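PDB 3ZYZ: beta-d-glucoside glucohydrolase from Hypocrea jecorina, which probably hydrolyses terminal, non-reducing beta-D-glucosyl residues to release beta-D-glucose, as a family 3 glycoside hydrolase in cellulose degradation. Local coordinates for residues S199-Y204 and M234-A239; L59-L64 and W382-V387; A437-G442 and G451-L456. All coordinates share one frame; numbering follows the deposited sequence. Where two conformers were deposited one is given.

All three contacts reach the same beta-D-glucopyranose. Contact 1, between neighbouring strands of the TIM-barrel-type domain, supplies Asp236, bonded to O2 of the sugar, and Trp237, packed on C6. Contact 2 joins another strand end of that sheet to a loop of the family's C-terminal domain, and its centre lies about 14 Å from that of contact 1; the two touch where Met234 CE packs 3.5 Å from Leu59 CD2. Contact 3 lies wholly in the C-terminal domain and sends Glu441 to O1. Its centre is about 17 Å from that of contact 2, and the two are probably hydrogen-bonded through Ser384 OG to Glu441 OE1 (2.8 Å) and Trp382 N to Ser439 O (2.9 Å).

Contact 1: residues S199-Y204 and M234-A239; sequences SVMCSY and MTDWNA. With BGC (beta-D-glucopyranose), chain D.
The hydroxyl of Tyr204 gives a short hydrogen bond, 2.5 Å from OH to Trp237 O, that ties together the loops that follow two parallel strands where the TIM-barrel-type domain meets its glucose. Further back, in strands 199-202 and 232-235, the backbone bonds Met234 N to Val200 O and Cys202 N to Met234 O set the register, and Asp236 N continues it to Cys202 O. Asp236 then lies across one face of the Tyr204 ring: CB sits 4.1 Å from the ring centroid, a CH-pi contact, and the carboxylate is stacked at 25° to the ring. Its OD2 receives two hydrogen bonds, one from glucose O2 at 2.8 Å and one from a water that also accepts a hydrogen bond from Tyr204 N. Behind it the thioether of Met201 packs against the carboxylate, SD lying 3.6 Å from Asp236 CG. A bend at chi3 (-67°) turns Met201 CE toward Met234 SD and the Trp237 ring. That indole, whose NE1 is bonded to Val43 O, offers one face to the sugar, with Trp237 CD2 3.6 Å from glucose C6.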
loop_
_atom_site.group_PDB
_atom_site.type_symbol
_atom_site.label_atom_id
_atom_site.label_comp_id
_atom_site.label_asym_id
_atom_site.label_seq_id
_atom_site.Cartn_x
_atom_site.Cartn_y
_atom_site.Cartn_z
ATOM N N SER A 199 -2.214 3.534 16.056
ATOM C CA SER A 199 -0.778 3.468 16.239
ATOM C C SER A 199 -0.041 3.806 14.950
ATOM O O SER A 199 -0.603 3.707 13.850
ATOM C CB SER A 199 -0.380 2.076 16.735
ATOM O OG SER A 199 1.013 1.996 16.969
ATOM N N VAL A 200 1.209 4.219 15.112
ATOM C CA VAL A 200 2.109 4.515 14.019
ATOM C C VAL A 200 3.401 3.787 14.376
ATOM O O VAL A 200 3.803 3.768 15.552
ATOM C CB VAL A 200 2.348 6.023 13.877
ATOM C CG1 VAL A 200 3.582 6.309 13.023
ATOM C CG2 VAL A 200 1.086 6.727 13.283
ATOM N N MET A 201 4.038 3.165 13.392
ATOM C CA MET A 201 5.327 2.503 13.637
ATOM C C MET A 201 6.500 3.287 13.036
ATOM O O MET A 201 6.533 3.511 11.822
ATOM C CB MET A 201 5.313 1.089 13.068
ATOM C CG MET A 201 6.588 0.283 13.339
ATOM S SD MET A 201 6.632 -1.219 12.340
ATOM C CE MET A 201 5.274 -2.165 13.040
ATOM N N CYS A 202 7.473 3.676 13.865
ATOM C CA CYS A 202 8.643 4.412 13.348
ATOM C C CYS A 202 9.631 3.468 12.682
ATOM O O CYS A 202 9.749 2.314 13.085
ATOM C CB CYS A 202 9.313 5.294 14.409
ATOM S SG CYS A 202 9.708 4.517 15.978
ATOM N N SER A 203 10.321 3.955 11.652
ATOM C CA SER A 203 11.111 3.092 10.775
ATOM C C SER A 203 12.532 2.792 11.262
ATOM O O SER A 203 12.982 3.310 12.289
ATOM C CB SER A 203 11.151 3.672 9.351
ATOM O OG SER A 203 11.705 4.976 9.351
ATOM N N TYR A 204 13.216 1.961 10.480
ATOM C CA TYR A 204 14.597 1.525 10.694
ATOM C C TYR A 204 15.659 2.565 10.362
ATOM O O TYR A 204 16.725 2.580 10.974
ATOM C CB TYR A 204 14.885 0.300 9.817
ATOM C CG TYR A 204 14.436 -1.004 10.425
ATOM C CD1 TYR A 204 14.920 -1.414 11.676
ATOM C CD2 TYR A 204 13.535 -1.843 9.752
ATOM C CE1 TYR A 204 14.521 -2.610 12.240
ATOM C CE2 TYR A 204 13.123 -3.045 10.316
ATOM C CZ TYR A 204 13.624 -3.420 11.564
ATOM O OH TYR A 204 13.230 -4.597 12.140
ATOM N N MET A 234 5.085 3.090 18.088
ATOM C CA MET A 234 5.890 1.904 18.365
ATOM C C MET A 234 7.075 1.842 17.404
ATOM O O MET A 234 7.008 2.357 16.288
ATOM C CB MET A 234 5.042 0.630 18.231
ATOM C CG MET A 234 4.852 0.150 16.776
ATOM S SD MET A 234 3.900 -1.368 16.621
ATOM C CE MET A 234 2.288 -0.866 17.206
ATOM N N THR A 235 8.149 1.176 17.834
ATOM C CA THR A 235 9.315 0.975 16.988
ATOM C C THR A 235 9.044 -0.090 15.944
ATOM O O THR A 235 8.195 -0.965 16.144
ATOM C CB THR A 235 10.549 0.499 17.803
ATOM O OG1 THR A 235 10.233 -0.736 18.444
ATOM C CG2 THR A 235 10.970 1.519 18.854
ATOM N N ASP A 236 9.768 -0.028 14.830
ATOM C CA ASP A 236 9.893 -1.205 13.999
ATOM C C ASP A 236 10.746 -2.183 14.825
ATOM O O ASP A 236 11.278 -1.811 15.878
ATOM C CB ASP A 236 10.505 -0.889 12.629
ATOM C CG ASP A 236 10.104 -1.921 11.567
ATOM O OD1 ASP A 236 9.953 -3.132 11.904
ATOM O OD2 ASP A 236 9.916 -1.519 10.403
ATOM N N TRP A 237 10.831 -3.434 14.392
ATOM C CA TRP A 237 11.388 -4.491 15.247
ATOM C C TRP A 237 12.890 -4.346 15.495
ATOM O O TRP A 237 13.711 -4.614 14.618
ATOM C CB TRP A 237 10.998 -5.880 14.719
ATOM C CG TRP A 237 9.806 -6.515 15.454
ATOM C CD1 TRP A 237 9.747 -7.778 15.956
ATOM C CD2 TRP A 237 8.540 -5.907 15.761
ATOM N NE1 TRP A 237 8.528 -8.007 16.539
ATOM C CE2 TRP A 237 7.771 -6.869 16.449
ATOM C CE3 TRP A 237 7.984 -4.645 15.526
ATOM C CZ2 TRP A 237 6.473 -6.608 16.907
ATOM C CZ3 TRP A 237 6.686 -4.387 15.974
ATOM C CH2 TRP A 237 5.944 -5.368 16.655
ATOM N N ASN A 238 13.223 -3.925 16.717
ATOM C CA ASN A 238 14.594 -3.576 17.141
ATOM C C ASN A 238 15.145 -2.358 16.397
ATOM O O ASN A 238 16.324 -2.281 16.072
ATOM C CB ASN A 238 15.558 -4.765 17.063
ATOM C CG ASN A 238 16.869 -4.499 17.804
ATOM O OD1 ASN A 238 16.872 -4.256 19.002
ATOM N ND2 ASN A 238 17.983 -4.520 17.078
ATOM N N ALA A 239 14.258 -1.398 16.146
ATOM C CA ALA A 239 14.608 -0.152 15.501
ATOM C C ALA A 239 14.989 0.895 16.549
ATOM O O ALA A 239 15.371 2.015 16.196
ATOM C CB ALA A 239 13.437 0.335 14.654
HETATM C C2 BGC D . 9.142 -4.993 9.569
HETATM C C3 BGC D . 7.777 -4.502 9.996
HETATM C C4 BGC D . 7.082 -5.629 10.742
HETATM C C5 BGC D . 7.939 -6.113 11.927
HETATM C C6 BGC D . 7.283 -7.250 12.706
HETATM C C1 BGC D . 9.939 -5.575 10.753
HETATM O O1 BGC D . 11.134 -6.157 10.283
HETATM O O2 BGC D . 9.802 -3.897 8.977
HETATM O O3 BGC D . 7.065 -4.140 8.830
HETATM O O4 BGC D . 5.799 -5.211 11.150
HETATM O O5 BGC D . 9.196 -6.569 11.449
HETATM O O6 BGC D . 7.324 -8.428 11.924
HETATM O O HOH W 1 14.874 4.008 14.236
HETATM O O HOH W 2 16.954 1.110 13.368
HETATM O O HOH W 3 11.203 0.355 8.817
#

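Contact 2: residues L59-L64 and W382-V387. With BGC (beta-D-glucopyranose), chain D.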
loop_
_atom_site.group_PDB
_atom_site.type_symbol
_atom_site.label_atom_id
_atom_site.label_comp_id
_atom_site.label_asym_id
_atom_site.label_seq_id
_atom_site.Cartn_x
_atom_site.Cartn_y
_atom_site.Cartn_z
ATOM N N LEU A 59 0.216 -8.085 19.388
ATOM C CA LEU A 59 0.516 -7.398 18.131
ATOM C C LEU A 59 0.947 -8.410 17.089
ATOM O O LEU A 59 1.828 -9.204 17.354
ATOM C CB LEU A 59 1.616 -6.342 18.331
ATOM C CG LEU A 59 1.298 -5.257 19.381
ATOM C CD1 LEU A 59 1.932 -5.595 20.725
ATOM C CD2 LEU A 59 1.775 -3.915 18.919
ATOM N N GLN A 60 0.318 -8.379 15.915
ATOM C CA GLN A 60 0.609 -9.347 14.842
ATOM C C GLN A 60 0.744 -8.686 13.479
ATOM O O GLN A 60 0.043 -7.718 13.185
ATOM C CB GLN A 60 -0.511 -10.395 14.761
ATOM C CG GLN A 60 -0.128 -11.719 14.091
ATOM C CD GLN A 60 0.636 -12.638 15.033
ATOM O OE1 GLN A 60 0.918 -12.282 16.178
ATOM N NE2 GLN A 60 0.963 -13.829 14.556
ATOM N N ASP A 61 1.631 -9.223 12.637
ATOM C CA ASP A 61 1.640 -8.854 11.212
ATOM C C ASP A 61 0.383 -9.430 10.521
ATOM O O ASP A 61 -0.270 -10.318 11.066
ATOM C CB ASP A 61 2.913 -9.348 10.524
ATOM C CG ASP A 61 4.160 -8.601 10.987
ATOM O OD1 ASP A 61 4.139 -7.351 10.943
ATOM O OD2 ASP A 61 5.146 -9.271 11.407
ATOM N N GLY A 62 -0.004 -8.895 9.364
ATOM C CA GLY A 62 0.562 -7.681 8.796
ATOM C C GLY A 62 -0.471 -7.011 7.892
ATOM O O GLY A 62 -1.671 -7.221 8.064
ATOM N N PRO A 63 0.000 -6.227 6.906
ATOM C CA PRO A 63 -0.849 -5.401 6.042
ATOM C C PRO A 63 -1.843 -6.154 5.149
ATOM O O PRO A 63 -2.784 -5.534 4.648
ATOM C CB PRO A 63 0.169 -4.631 5.191
ATOM C CG PRO A 63 1.408 -4.646 6.013
ATOM C CD PRO A 63 1.426 -5.996 6.618
ATOM N N LEU A 64 -1.641 -7.454 4.930
ATOM C CA LEU A 64 -2.552 -8.198 4.044
ATOM C C LEU A 64 -3.224 -9.403 4.707
ATOM O O LEU A 64 -3.741 -10.294 4.026
ATOM C CB LEU A 64 -1.865 -8.587 2.715
ATOM C CG LEU A 64 -0.547 -9.378 2.666
ATOM C CD1 LEU A 64 -0.744 -10.833 3.015
ATOM C CD2 LEU A 64 0.085 -9.266 1.281
ATOM N N TRP A 382 7.939 -10.952 -0.521
ATOM C CA TRP A 382 8.408 -11.693 0.669
ATOM C C TRP A 382 8.655 -10.806 1.908
ATOM O O TRP A 382 8.811 -9.591 1.791
ATOM C CB TRP A 382 9.648 -12.550 0.353
ATOM C CG TRP A 382 10.924 -11.795 0.051
ATOM C CD1 TRP A 382 11.702 -11.114 0.940
ATOM C CD2 TRP A 382 11.574 -11.675 -1.218
ATOM N NE1 TRP A 382 12.775 -10.553 0.304
ATOM C CE2 TRP A 382 12.732 -10.888 -1.020
ATOM C CE3 TRP A 382 11.290 -12.151 -2.507
ATOM C CZ2 TRP A 382 13.613 -10.568 -2.059
ATOM C CZ3 TRP A 382 12.166 -11.828 -3.541
ATOM C CH2 TRP A 382 13.311 -11.039 -3.309
ATOM N N GLY A 383 8.662 -11.426 3.086
ATOM C CA GLY A 383 9.051 -10.738 4.311
ATOM C C GLY A 383 7.974 -10.822 5.368
ATOM O O GLY A 383 7.142 -11.734 5.340
ATOM N N SER A 384 7.982 -9.850 6.285
ATOM C CA SER A 384 7.023 -9.798 7.376
ATOM C C SER A 384 5.595 -9.538 6.887
ATOM O O SER A 384 4.612 -9.804 7.609
ATOM C CB SER A 384 7.433 -8.709 8.373
ATOM O OG SER A 384 7.228 -7.412 7.829
ATOM N N GLY A 385 5.480 -9.018 5.665
ATOM C CA GLY A 385 4.174 -8.712 5.100
ATOM C C GLY A 385 3.526 -9.834 4.312
ATOM O O GLY A 385 2.466 -9.639 3.718
ATOM N N ALA A 386 4.158 -11.009 4.307
ATOM C CA ALA A 386 3.587 -12.168 3.641
ATOM C C ALA A 386 2.844 -13.039 4.662
ATOM O O ALA A 386 3.089 -12.920 5.855
ATOM C CB ALA A 386 4.673 -12.946 2.942
ATOM N N VAL A 387 1.920 -13.881 4.193
ATOM C CA VAL A 387 1.181 -14.814 5.069
ATOM C C VAL A 387 1.048 -16.191 4.389
ATOM O O VAL A 387 1.443 -16.362 3.235
ATOM C CB VAL A 387 -0.249 -14.316 5.432
ATOM C CG1 VAL A 387 -0.225 -12.979 6.178
ATOM C CG2 VAL A 387 -1.114 -14.223 4.189
HETATM C C2 BGC D . 9.142 -4.993 9.569
HETATM C C3 BGC D . 7.777 -4.502 9.996
HETATM C C4 BGC D . 7.082 -5.629 10.742
HETATM C C5 BGC D . 7.939 -6.113 11.927
HETATM C C6 BGC D . 7.283 -7.250 12.706
HETATM C C1 BGC D . 9.939 -5.575 10.753
HETATM O O1 BGC D . 11.134 -6.157 10.283
HETATM O O2 BGC D . 9.802 -3.897 8.977
HETATM O O3 BGC D . 7.065 -4.140 8.830
HETATM O O4 BGC D . 5.799 -5.211 11.150
HETATM O O5 BGC D . 9.196 -6.569 11.449
HETATM O O6 BGC D . 7.324 -8.428 11.924
HETATM O O HOH W 4 0.127 -9.374 6.022
#
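Asp61 and Ser384 meet beside the glucose, Asp61 at O4 and O6 and Ser384 at C4 and O3, with Asp61 CB resting 3.4 Å from Ser384 O. The carboxylate takes two hydroxyls, one on each oxygen: glucose O4 gives its hydrogen bond to Asp61 OD1 at 2.7 Å, and O6 gives one to OD2 that is modelled very short, at 2.4 Å. CG is turned opposite the carbonyl carbon (chi1 -69°), which directs the carboxylate at the ligand. Ser384 OG takes only a weak bond from glucose O3, at 3.4 Å, and its stronger partner is Glu441. In the second shell Arg67 forms a salt bridge with Asp61 OD2, which probably stabilises negative charge there, and Lys158 makes a weak, long ion pair with OD1. Asp61 lies near the C-terminal end of the barrel-domain strand that starts at residue 58 and precedes a cis peptide to Gly62, whereas Ser384 lies in a type I turn, Gly383 to Ala386, of the C-terminal domain, so the sugar pocket is built across the domain boundary. Outward from the pocket, Leu64 wraps the turn's carbonyl: its CG comes 3.2 Å from Gly385 O, with both methyls also against that oxygen. A water accepts a hydrogen bond from Leu64 N (2.8 Å) and probably donates to Gly385 O. Beyond it the side chains of Leu64 and Val387 slide past each other in opposite directions, Leu64 CD1 lying 3.6 Å from Val387 CG2.

Contact 3: residues A437-G442 and G451-L456; sequences ADSGEG and GDRNNL. With BGC (beta-D-glucopyranose), chain D.
Arg453 packs its side chain along Ala437, Asp438 and Ser439. From CB, with CG set opposite the carbonyl carbon (chi1 -61°), CG rests against both Asp438 O (3.3 Å) and Ser439 CB (3.6 Å). CD stays against the same carbonyl, 3.5 Å from Asp438 O. The chain then bends at chi3 (-85°), bringing NE to a water that accepts its hydrogen at 2.7 Å and itself donates to Ser439 OG, a hydroxyl also bonded to Gly124 O. At the tip, NH1 passes 4.0 Å from Ala437 CB and is bonded to Ala485 O, while NH2 is bonded to Pro121 O; Leu456 CD2 lies above one face of the guanidinium, toward its rim. All three guanidinium nitrogens of this buried residue therefore have a hydrogen-bond partner. One direct backbone bond joins the segments, Gly440 N to Gly451 O at 3.0 Å and nearly straight (172°), and beyond it Gly442 and Gly451 pack backbone to backbone. Past this bond Glu441 leaves the backbone pointing away from 451-456, and its extended side chain, with Arg169 as salt-bridge partner, brings OE2 to a 2.6 Å hydrogen bond from glucose O1. The pair belongs to the loop leaving the C-terminal end of strand 430-437 in the alpha/beta sandwich domain, which in family 3 glucosidases completes the sugar pocket of the neighbouring barrel.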
loop_
_atom_site.group_PDB
_atom_site.type_symbol
_atom_site.label_atom_id
_atom_site.label_comp_id
_atom_site.label_asym_id
_atom_site.label_seq_id
_atom_site.Cartn_x
_atom_site.Cartn_y
_atom_site.Cartn_z
ATOM N N ALA A 437 8.048 -10.948 -11.657
ATOM C CA ALA A 437 9.149 -10.327 -10.937
ATOM C C ALA A 437 8.737 -10.275 -9.462
ATOM O O ALA A 437 7.554 -10.146 -9.135
ATOM C CB ALA A 437 9.473 -8.941 -11.481
ATOM N N ASP A 438 9.711 -10.431 -8.577
ATOM C CA ASP A 438 9.428 -10.551 -7.154
ATOM C C ASP A 438 10.376 -9.654 -6.376
ATOM O O ASP A 438 11.355 -9.158 -6.930
ATOM C CB ASP A 438 9.566 -12.016 -6.712
ATOM C CG ASP A 438 8.803 -12.323 -5.427
ATOM O OD1 ASP A 438 8.087 -11.435 -4.917
ATOM O OD2 ASP A 438 8.922 -13.457 -4.927
ATOM N N SER A 439 10.072 -9.432 -5.098
ATOM C CA SER A 439 10.943 -8.656 -4.206
ATOM C C SER A 439 10.409 -8.735 -2.784
ATOM O O SER A 439 9.348 -9.337 -2.540
ATOM C CB SER A 439 11.070 -7.197 -4.671
ATOM O OG SER A 439 9.936 -6.433 -4.322
ATOM N N GLY A 440 11.125 -8.145 -1.836
ATOM C CA GLY A 440 10.604 -8.149 -0.479
ATOM C C GLY A 440 11.482 -7.492 0.545
ATOM O O GLY A 440 12.393 -6.733 0.212
ATOM N N GLU A 441 11.202 -7.811 1.799
ATOM C CA GLU A 441 11.899 -7.205 2.918
ATOM C C GLU A 441 13.347 -7.652 2.969
ATOM O O GLU A 441 13.655 -8.838 2.771
ATOM C CB GLU A 441 11.190 -7.550 4.228
ATOM C CG GLU A 441 11.473 -6.560 5.339
ATOM C CD GLU A 441 10.770 -6.925 6.620
ATOM O OE1 GLU A 441 9.672 -7.521 6.535
ATOM O OE2 GLU A 441 11.312 -6.600 7.702
ATOM N N GLY A 442 14.228 -6.698 3.246
ATOM C CA GLY A 442 15.656 -6.887 3.070
ATOM C C GLY A 442 16.403 -7.734 4.089
ATOM O O GLY A 442 17.519 -7.388 4.454
ATOM N N GLY A 451 16.437 -7.969 -1.588
ATOM C CA GLY A 451 15.223 -7.376 -1.042
ATOM C C GLY A 451 14.634 -6.435 -2.066
ATOM O O GLY A 451 13.599 -6.726 -2.675
ATOM N N ASP A 452 15.308 -5.306 -2.265
ATOM C CA ASP A 452 15.108 -4.523 -3.479
ATOM C C ASP A 452 15.481 -5.412 -4.672
ATOM O O ASP A 452 16.242 -6.375 -4.523
ATOM C CB ASP A 452 15.988 -3.278 -3.473
ATOM C CG ASP A 452 15.898 -2.493 -2.172
ATOM O OD1 ASP A 452 14.801 -2.038 -1.800
ATOM O OD2 ASP A 452 16.946 -2.310 -1.532
ATOM N N ARG A 453 14.926 -5.104 -5.839
ATOM C CA ARG A 453 15.297 -5.801 -7.067
ATOM C C ARG A 453 16.594 -5.257 -7.655
ATOM O O ARG A 453 16.838 -4.044 -7.640
ATOM C CB ARG A 453 14.189 -5.674 -8.105
ATOM C CG ARG A 453 12.874 -6.286 -7.670
ATOM C CD ARG A 453 11.855 -6.218 -8.775
ATOM N NE ARG A 453 11.123 -4.947 -8.822
ATOM C CZ ARG A 453 10.551 -4.467 -9.924
ATOM N NH1 ARG A 453 10.642 -5.147 -11.070
ATOM N NH2 ARG A 453 9.884 -3.316 -9.885
ATOM N N ASN A 454 17.410 -6.179 -8.162
ATOM C CA ASN A 454 18.595 -5.874 -8.949
ATOM C C ASN A 454 18.308 -5.119 -10.232
ATOM O O ASN A 454 19.116 -4.305 -10.661
ATOM C CB ASN A 454 19.333 -7.168 -9.304
ATOM C CG ASN A 454 20.028 -7.781 -8.118
ATOM O OD1 ASN A 454 20.351 -7.092 -7.160
ATOM N ND2 ASN A 454 20.267 -9.082 -8.173
ATOM N N ASN A 455 17.178 -5.413 -10.867
ATOM C CA ASN A 455 16.812 -4.747 -12.123
ATOM C C ASN A 455 15.339 -4.837 -12.420
ATOM O O ASN A 455 14.568 -5.391 -11.634
ATOM C CB ASN A 455 17.595 -5.333 -13.298
ATOM C CG ASN A 455 17.473 -6.830 -13.381
ATOM O OD1 ASN A 455 16.386 -7.372 -13.608
ATOM N ND2 ASN A 455 18.586 -7.515 -13.189
ATOM N N LEU A 456 14.947 -4.296 -13.567
ATOM C CA LEU A 456 13.539 -4.241 -13.936
ATOM C C LEU A 456 13.183 -5.245 -15.041
ATOM O O LEU A 456 12.254 -5.015 -15.824
ATOM C CB LEU A 456 13.143 -2.808 -14.313
ATOM C CG LEU A 456 13.442 -1.716 -13.275
ATOM C CD1 LEU A 456 13.054 -0.347 -13.815
ATOM C CD2 LEU A 456 12.736 -1.994 -11.945
HETATM C C2 BGC D . 9.142 -4.993 9.569
HETATM C C3 BGC D . 7.777 -4.502 9.996
HETATM C C4 BGC D . 7.082 -5.629 10.742
HETATM C C5 BGC D . 7.939 -6.113 11.927
HETATM C C6 BGC D . 7.283 -7.250 12.706
HETATM C C1 BGC D . 9.939 -5.575 10.753
HETATM O O1 BGC D . 11.134 -6.157 10.283
HETATM O O2 BGC D . 9.802 -3.897 8.977
HETATM O O3 BGC D . 7.065 -4.140 8.830
HETATM O O4 BGC D . 5.799 -5.211 11.150
HETATM O O5 BGC D . 9.196 -6.569 11.449
HETATM O O6 BGC D . 7.324 -8.428 11.924
HETATM O O HOH W 5 10.052 -4.286 -6.384
#